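Local coordinates for protein malate dehydrogenase (Pyrococcus horikoshii, PDB 1V9N) that interconverts (S)-malate and oxaloacetate with the nicotinamide cofactor pair NAD+/NADH, as a cytoplasmic homodimer of the LDH2/MDH2 oxidoreductase family, at residues 38-41 / 42-46; 62-65 / 66-70; 94-97 / 98-101. All coordinates share one frame; numbering follows the deposited sequence.

Contact 1 (38-41 / 42-46)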
loop_
_atom_site.group_PDB
_atom_site.type_symbol
_atom_site.label_atom_id
_atom_site.label_comp_id
_atom_site.label_asym_id
_atom_site.label_seq_id
_atom_site.Cartn_x
_atom_site.Cartn_y
_atom_site.Cartn_z
ATOM N N LYS A 38 -29.378 6.592 -6.252
ATOM C CA LYS A 38 -28.593 6.834 -7.459
ATOM C C LYS A 38 -27.094 6.650 -7.202
ATOM O O LYS A 38 -26.357 6.206 -8.083
ATOM C CB LYS A 38 -28.878 8.244 -7.998
ATOM C CG LYS A 38 -30.302 8.417 -8.501
ATOM C CD LYS A 38 -30.536 9.795 -9.110
ATOM C CE LYS A 38 -31.952 9.909 -9.660
ATOM N NZ LYS A 38 -32.198 11.227 -10.307
ATOM N N ILE A 39 -26.642 6.988 -5.998
ATOM C CA ILE A 39 -25.229 6.819 -5.653
ATOM C C ILE A 39 -24.905 5.328 -5.572
ATOM O O ILE A 39 -23.894 4.875 -6.098
ATOM C CB ILE A 39 -24.893 7.490 -4.300
ATOM C CG1 ILE A 39 -24.980 9.012 -4.436
ATOM C CG2 ILE A 39 -23.499 7.076 -3.844
ATOM C CD1 ILE A 39 -24.909 9.758 -3.117
ATOM N N VAL A 40 -25.770 4.562 -4.915
ATOM C CA VAL A 40 -25.548 3.123 -4.798
ATOM C C VAL A 40 -25.539 2.480 -6.187
ATOM O O VAL A 40 -24.645 1.698 -6.516
ATOM C CB VAL A 40 -26.652 2.456 -3.934
ATOM C CG1 VAL A 40 -26.406 0.953 -3.843
ATOM C CG2 VAL A 40 -26.662 3.078 -2.538
ATOM N N ALA A 41 -26.531 2.822 -7.002
ATOM C CA ALA A 41 -26.635 2.271 -8.351
ATOM C C ALA A 41 -25.387 2.602 -9.173
ATOM O O ALA A 41 -24.840 1.741 -9.862
ATOM C CB ALA A 41 -27.883 2.816 -9.039
ATOM N N ASP A 42 -24.948 3.854 -9.093
ATOM C CA ASP A 42 -23.763 4.302 -9.816
ATOM C C ASP A 42 -22.561 3.435 -9.433
ATOM O O ASP A 42 -21.799 2.994 -10.292
ATOM C CB ASP A 42 -23.470 5.767 -9.477
ATOM C CG ASP A 42 -22.374 6.364 -10.345
ATOM O OD1 ASP A 42 -21.883 7.464 -10.008
ATOM O OD2 ASP A 42 -22.006 5.742 -11.365
ATOM N N ASN A 43 -22.405 3.185 -8.134
ATOM C CA ASN A 43 -21.301 2.376 -7.634
ATOM C C ASN A 43 -21.387 0.912 -8.074
ATOM O O ASN A 43 -20.393 0.331 -8.521
ATOM C CB ASN A 43 -21.248 2.478 -6.099
ATOM C CG ASN A 43 -20.321 1.462 -5.472
ATOM O OD1 ASN A 43 -20.687 0.302 -5.301
ATOM N ND2 ASN A 43 -19.110 1.893 -5.120
ATOM N N LEU A 44 -22.568 0.315 -7.954
ATOM C CA LEU A 44 -22.738 -1.080 -8.342
ATOM C C LEU A 44 -22.640 -1.267 -9.855
ATOM O O LEU A 44 -22.081 -2.253 -10.324
ATOM C CB LEU A 44 -24.087 -1.621 -7.840
ATOM C CG LEU A 44 -24.273 -1.712 -6.320
ATOM C CD1 LEU A 44 -25.640 -2.323 -6.002
ATOM C CD2 LEU A 44 -23.168 -2.566 -5.722
ATOM N N VAL A 45 -23.188 -0.321 -10.613
ATOM C CA VAL A 45 -23.149 -0.406 -12.069
ATOM C C VAL A 45 -21.726 -0.236 -12.577
ATOM O O VAL A 45 -21.319 -0.900 -13.532
ATOM C CB VAL A 45 -24.072 0.656 -12.723
ATOM C CG1 VAL A 45 -23.897 0.650 -14.241
ATOM C CG2 VAL A 45 -25.528 0.353 -12.375
HETATM N N MSE A 46 -20.959 0.643 -11.937
HETATM C CA MSE A 46 -19.579 0.840 -12.358
HETATM C C MSE A 46 -18.822 -0.475 -12.214
HETATM O O MSE A 46 -18.013 -0.827 -13.075
HETATM C CB MSE A 46 -18.889 1.921 -11.521
HETATM C CG MSE A 46 -17.421 2.109 -11.913
HETATM SE SE MSE A 46 -16.490 3.453 -10.891
HETATM C CE MSE A 46 -17.245 5.009 -11.731
#

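Contact 2 (62-65 / 66-70)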
loop_
_atom_site.group_PDB
_atom_site.type_symbol
_atom_site.label_atom_id
_atom_site.label_comp_id
_atom_site.label_asym_id
_atom_site.label_seq_id
_atom_site.Cartn_x
_atom_site.Cartn_y
_atom_site.Cartn_z
ATOM N N ARG A 62 -27.760 -8.302 -0.983
ATOM C CA ARG A 62 -27.092 -8.049 0.287
ATOM C C ARG A 62 -27.602 -6.750 0.902
ATOM O O ARG A 62 -27.914 -6.693 2.093
ATOM C CB ARG A 62 -25.575 -7.958 0.075
ATOM C CG ARG A 62 -24.789 -7.538 1.311
ATOM C CD ARG A 62 -23.283 -7.458 1.037
ATOM N NE ARG A 62 -22.524 -7.322 2.274
ATOM C CZ ARG A 62 -21.213 -7.524 2.386
ATOM N NH1 ARG A 62 -20.496 -7.873 1.323
ATOM N NH2 ARG A 62 -20.622 -7.391 3.568
ATOM N N TYR A 63 -27.685 -5.705 0.085
ATOM C CA TYR A 63 -28.157 -4.415 0.567
ATOM C C TYR A 63 -29.649 -4.444 0.843
ATOM O O TYR A 63 -30.114 -3.831 1.802
ATOM C CB TYR A 63 -27.818 -3.313 -0.443
ATOM C CG TYR A 63 -26.347 -3.262 -0.788
ATOM C CD1 TYR A 63 -25.374 -3.348 0.208
ATOM C CD2 TYR A 63 -25.924 -3.138 -2.110
ATOM C CE1 TYR A 63 -24.017 -3.315 -0.105
ATOM C CE2 TYR A 63 -24.568 -3.103 -2.432
ATOM C CZ TYR A 63 -23.622 -3.191 -1.425
ATOM O OH TYR A 63 -22.282 -3.144 -1.744
ATOM N N VAL A 64 -30.398 -5.152 0.002
ATOM C CA VAL A 64 -31.843 -5.279 0.188
ATOM C C VAL A 64 -32.126 -5.918 1.547
ATOM O O VAL A 64 -32.911 -5.399 2.331
ATOM C CB VAL A 64 -32.488 -6.162 -0.913
ATOM C CG1 VAL A 64 -33.913 -6.548 -0.510
ATOM C CG2 VAL A 64 -32.506 -5.413 -2.237
ATOM N N ASP A 65 -31.480 -7.048 1.823
ATOM C CA ASP A 65 -31.685 -7.735 3.096
ATOM C C ASP A 65 -31.296 -6.846 4.275
ATOM O O ASP A 65 -31.957 -6.852 5.311
ATOM C CB ASP A 65 -30.877 -9.033 3.150
ATOM C CG ASP A 65 -31.404 -10.088 2.192
ATOM O OD1 ASP A 65 -32.611 -10.042 1.858
ATOM O OD2 ASP A 65 -30.618 -10.972 1.786
ATOM N N GLY A 66 -30.218 -6.087 4.111
ATOM C CA GLY A 66 -29.777 -5.206 5.180
ATOM C C GLY A 66 -30.786 -4.109 5.448
ATOM O O GLY A 66 -30.996 -3.711 6.589
ATOM N N ILE A 67 -31.422 -3.618 4.393
ATOM C CA ILE A 67 -32.415 -2.561 4.535
ATOM C C ILE A 67 -33.658 -3.106 5.238
ATOM O O ILE A 67 -34.194 -2.490 6.163
ATOM C CB ILE A 67 -32.802 -1.994 3.153
ATOM C CG1 ILE A 67 -31.654 -1.125 2.623
ATOM C CG2 ILE A 67 -34.100 -1.201 3.248
ATOM C CD1 ILE A 67 -31.816 -0.693 1.170
ATOM N N ILE A 68 -34.102 -4.274 4.797
ATOM C CA ILE A 68 -35.275 -4.912 5.375
ATOM C C ILE A 68 -35.053 -5.317 6.838
ATOM O O ILE A 68 -35.969 -5.231 7.657
ATOM C CB ILE A 68 -35.676 -6.145 4.528
ATOM C CG1 ILE A 68 -36.238 -5.669 3.186
ATOM C CG2 ILE A 68 -36.673 -7.018 5.290
ATOM C CD1 ILE A 68 -36.559 -6.792 2.203
ATOM N N SER A 69 -33.839 -5.736 7.178
ATOM C CA SER A 69 -33.564 -6.152 8.553
ATOM C C SER A 69 -33.187 -5.003 9.489
ATOM O O SER A 69 -33.020 -5.208 10.694
ATOM C CB SER A 69 -32.443 -7.187 8.576
ATOM O OG SER A 69 -31.193 -6.559 8.387
ATOM N N GLY A 70 -33.045 -3.797 8.942
ATOM C CA GLY A 70 -32.673 -2.664 9.773
ATOM C C GLY A 70 -31.165 -2.596 9.983
ATOM O O GLY A 70 -30.674 -1.805 10.799
#

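Contact 3 (94-97 / 98-101)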
loop_
_atom_site.group_PDB
_atom_site.type_symbol
_atom_site.label_atom_id
_atom_site.label_comp_id
_atom_site.label_asym_id
_atom_site.label_seq_id
_atom_site.Cartn_x
_atom_site.Cartn_y
_atom_site.Cartn_z
ATOM N N GLU A 94 -24.512 3.885 10.483
ATOM C CA GLU A 94 -24.982 2.666 9.819
ATOM C C GLU A 94 -25.647 2.844 8.457
ATOM O O GLU A 94 -26.422 1.990 8.015
ATOM C CB GLU A 94 -25.912 1.886 10.764
ATOM C CG GLU A 94 -25.231 1.521 12.070
ATOM C CD GLU A 94 -25.950 0.439 12.856
ATOM O OE1 GLU A 94 -26.345 -0.588 12.257
ATOM O OE2 GLU A 94 -26.098 0.610 14.086
ATOM N N GLY A 95 -25.332 3.941 7.779
ATOM C CA GLY A 95 -25.921 4.172 6.474
ATOM C C GLY A 95 -25.304 3.266 5.427
ATOM O O GLY A 95 -24.374 2.511 5.714
ATOM N N LEU A 96 -25.842 3.315 4.213
ATOM C CA LEU A 96 -25.301 2.522 3.118
ATOM C C LEU A 96 -23.845 2.962 2.957
ATOM O O LEU A 96 -23.542 4.144 3.079
ATOM C CB LEU A 96 -26.079 2.815 1.836
ATOM C CG LEU A 96 -27.498 2.253 1.819
ATOM C CD1 LEU A 96 -28.376 3.053 0.861
ATOM C CD2 LEU A 96 -27.434 0.779 1.433
ATOM N N GLY A 97 -22.953 2.011 2.693
ATOM C CA GLY A 97 -21.546 2.338 2.535
ATOM C C GLY A 97 -21.287 3.334 1.420
ATOM O O GLY A 97 -20.440 4.220 1.557
ATOM N N GLN A 98 -22.012 3.183 0.314
ATOM C CA GLN A 98 -21.876 4.073 -0.835
ATOM C C GLN A 98 -22.196 5.527 -0.461
ATOM O O GLN A 98 -21.531 6.451 -0.924
ATOM C CB GLN A 98 -22.805 3.625 -1.968
ATOM C CG GLN A 98 -22.438 2.295 -2.629
ATOM C CD GLN A 98 -22.817 1.077 -1.803
ATOM O OE1 GLN A 98 -23.507 1.183 -0.793
ATOM N NE2 GLN A 98 -22.371 -0.093 -2.241
ATOM N N VAL A 99 -23.214 5.719 0.376
ATOM C CA VAL A 99 -23.615 7.056 0.813
ATOM C C VAL A 99 -22.569 7.629 1.757
ATOM O O VAL A 99 -22.129 8.769 1.590
ATOM C CB VAL A 99 -24.998 7.029 1.522
ATOM C CG1 VAL A 99 -25.326 8.401 2.103
ATOM C CG2 VAL A 99 -26.074 6.621 0.532
ATOM N N VAL A 100 -22.159 6.834 2.742
ATOM C CA VAL A 100 -21.144 7.272 3.693
ATOM C C VAL A 100 -19.831 7.581 2.955
ATOM O O VAL A 100 -19.202 8.615 3.193
ATOM C CB VAL A 100 -20.889 6.182 4.774
ATOM C CG1 VAL A 100 -19.728 6.600 5.684
ATOM C CG2 VAL A 100 -22.161 5.966 5.608
ATOM N N GLY A 101 -19.428 6.681 2.060
ATOM C CA GLY A 101 -18.200 6.875 1.304
ATOM C C GLY A 101 -18.258 8.056 0.341
ATOM O O GLY A 101 -17.271 8.764 0.156
HETATM O O HOH W 1 -23.919 -0.498 1.777
#

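Contact 1 (38-41 / 42-46)
The carbonyls of K38, I39, V40 and A41 each accept the amide four residues on, from D42, N43, L44 and V45 in turn, so that 38-46 is one unbroken run of alpha-helix. It belongs to helix 34-49, a largely buried helix packed against helices 16-29, 60-69, 97-115 and 132-139. The straightest of the four bonds, L44 N to V40 O, has an N-H...O angle of 166°; the shortest is V45 N to A41 O, at 2.7 Å.

V40 and L44, one turn apart on the same helix face, carry the apolar side-chain contact. They run side by side and point the same way, CG1 of V40 meeting CD1 of L44 at 4.0 Å. On V40 the branch that does the touching is the one anti to the backbone N (chi1 179°). L44 has its CG anti to its own carbonyl carbon (chi1 -65°), which lays the chain back over the previous turn and sets L44 CG 3.4 Å from V40 O.

The side chains also meet neighbouring helices. A41 faces F20 and I23 of helix 16-29, and V40 reaches L27 of that same helix. I39 packs on Y102 of helix 97-115. On the face towards helix 132-139, N43 lies against Y133 and Y134, while D42 OD1 is hydrogen-bonded to Y133 OH, giving this partly exposed carboxylate a fixed partner. The nearby N43 side chain is about 8 Å from the bound NADPH, close to the cofactor pocket.

V45 touches K16 of helix 16-29, and within its own helix its CG2, the methyl beside the backbone N, lies a tight 3.0 Å from A41 O.

Contact 2 (62-65 / 66-70)
V64 and I68 make the apolar side-chain contact here, lying alongside each other on one face of helix 60-69 with V64 CG1 3.8 Å from I68 CD1. I68 places its CG1 anti to its carbonyl carbon (chi1 -70°), which turns the chain back towards V64 and leaves CG1 3.4 Å from V64 O. I67 does the same one position earlier, its CG1 approaching Y63 O to 3.2 Å, and its side chain touches V32, L74 and L27. V64 itself touches V26 of helix 16-29.

Backbone bonds link R62 to G66, Y63 to I67, V64 to I68 and D65 to S69; I68 N to V64 O is the straightest, with an N-H...O angle of 168°. The helix then stops in a Schellman motif: G70 takes a positive phi of 83° and its amide turns back into the last turn, G70 N reaching I67 O at 3.3 Å.

The polar ends find partners beyond this helix. S69 OG sits 3.2 Å from D65 O, but its main hydrogen bond is to S272 O, with a weak one to G71 N. R62, fully extended along its aliphatic chain, bonds through NE to T271 OG1, and its side chain comes within about 6 Å of the bound NADPH. D65 OD1 has a long, weak ion pair with R354 NH1; Y63 OH is hydrogen-bonded to H127 ND1.

Contact 3 (94-97 / 98-101)
L96 opens helix 97-115: it occupies the N-cap position, and its carbonyl reaches forward into the first turn. The strong bond is V100 N to L96 O, 3.0 Å and almost straight at 174°; V99 N is also close to the same oxygen, but that bond is weak. One residue along, G101 N continues the pattern with G97 O.

Q98 has the most telling conformation. Its CG is anti to the carbonyl carbon, and the chain then bends sharply (chi2 77°) so that the amide end folds back over the start of the helix rather than stretching away from it. This carries OE1 to 3.6 Å from G97 N, and a single water closes the gap. That water accepts from G97 N at 2.8 Å and donates to Q98 OE1 at 3.1 Å, so an amide of the first turn, which has no preceding helical carbonyl to bond, gains a partner and the glutamine head is steadied.

The two valines each use the methyl anti to the carbonyl carbon, although for different purposes. In V99, with CG1 anti to the backbone N (chi1 174°), CG2 is left 4.0 Å from L96 CB, an apolar touch across the cap. V100 CG2 drops beside L96 O, 3.4 Å away.

The contact spans the end of the loop after strand 87-91 and the first turn of helix 97-115, in a beta-alpha-beta crossover whose second strand, 117-125, runs parallel to the first. V100 packs on A122 and S125 of that second strand, G95 O takes a hydrogen bond from N126 ND2 just beyond it, and V99 meets D36 of helix 34-49.

Overall arrangement
Q98 is where the three contacts come together. Contacts 1 and 3, with centres about 12 Å apart, meet along a seam: I39 CG2 is 3.6 Å from Q98 O, V40 CG2 is 3.8 Å from L96 CD1, and N43 OD1 packs 3.5 Å from Q98 NE2. Contact 2 joins from the next helix in the chain, 60-69, through Y63. Its ring reaches L44 of contact 1 (Y63 CE2 to L44 CD2, 3.6 Å), and its hydroxyl makes a weak hydrogen bond with Q98 of contact 3 (Y63 OH to Q98 NE2, 3.1 Å). Like N43, Q98 is about 8 Å from NADPH, so this junction lies near the bound cofactor.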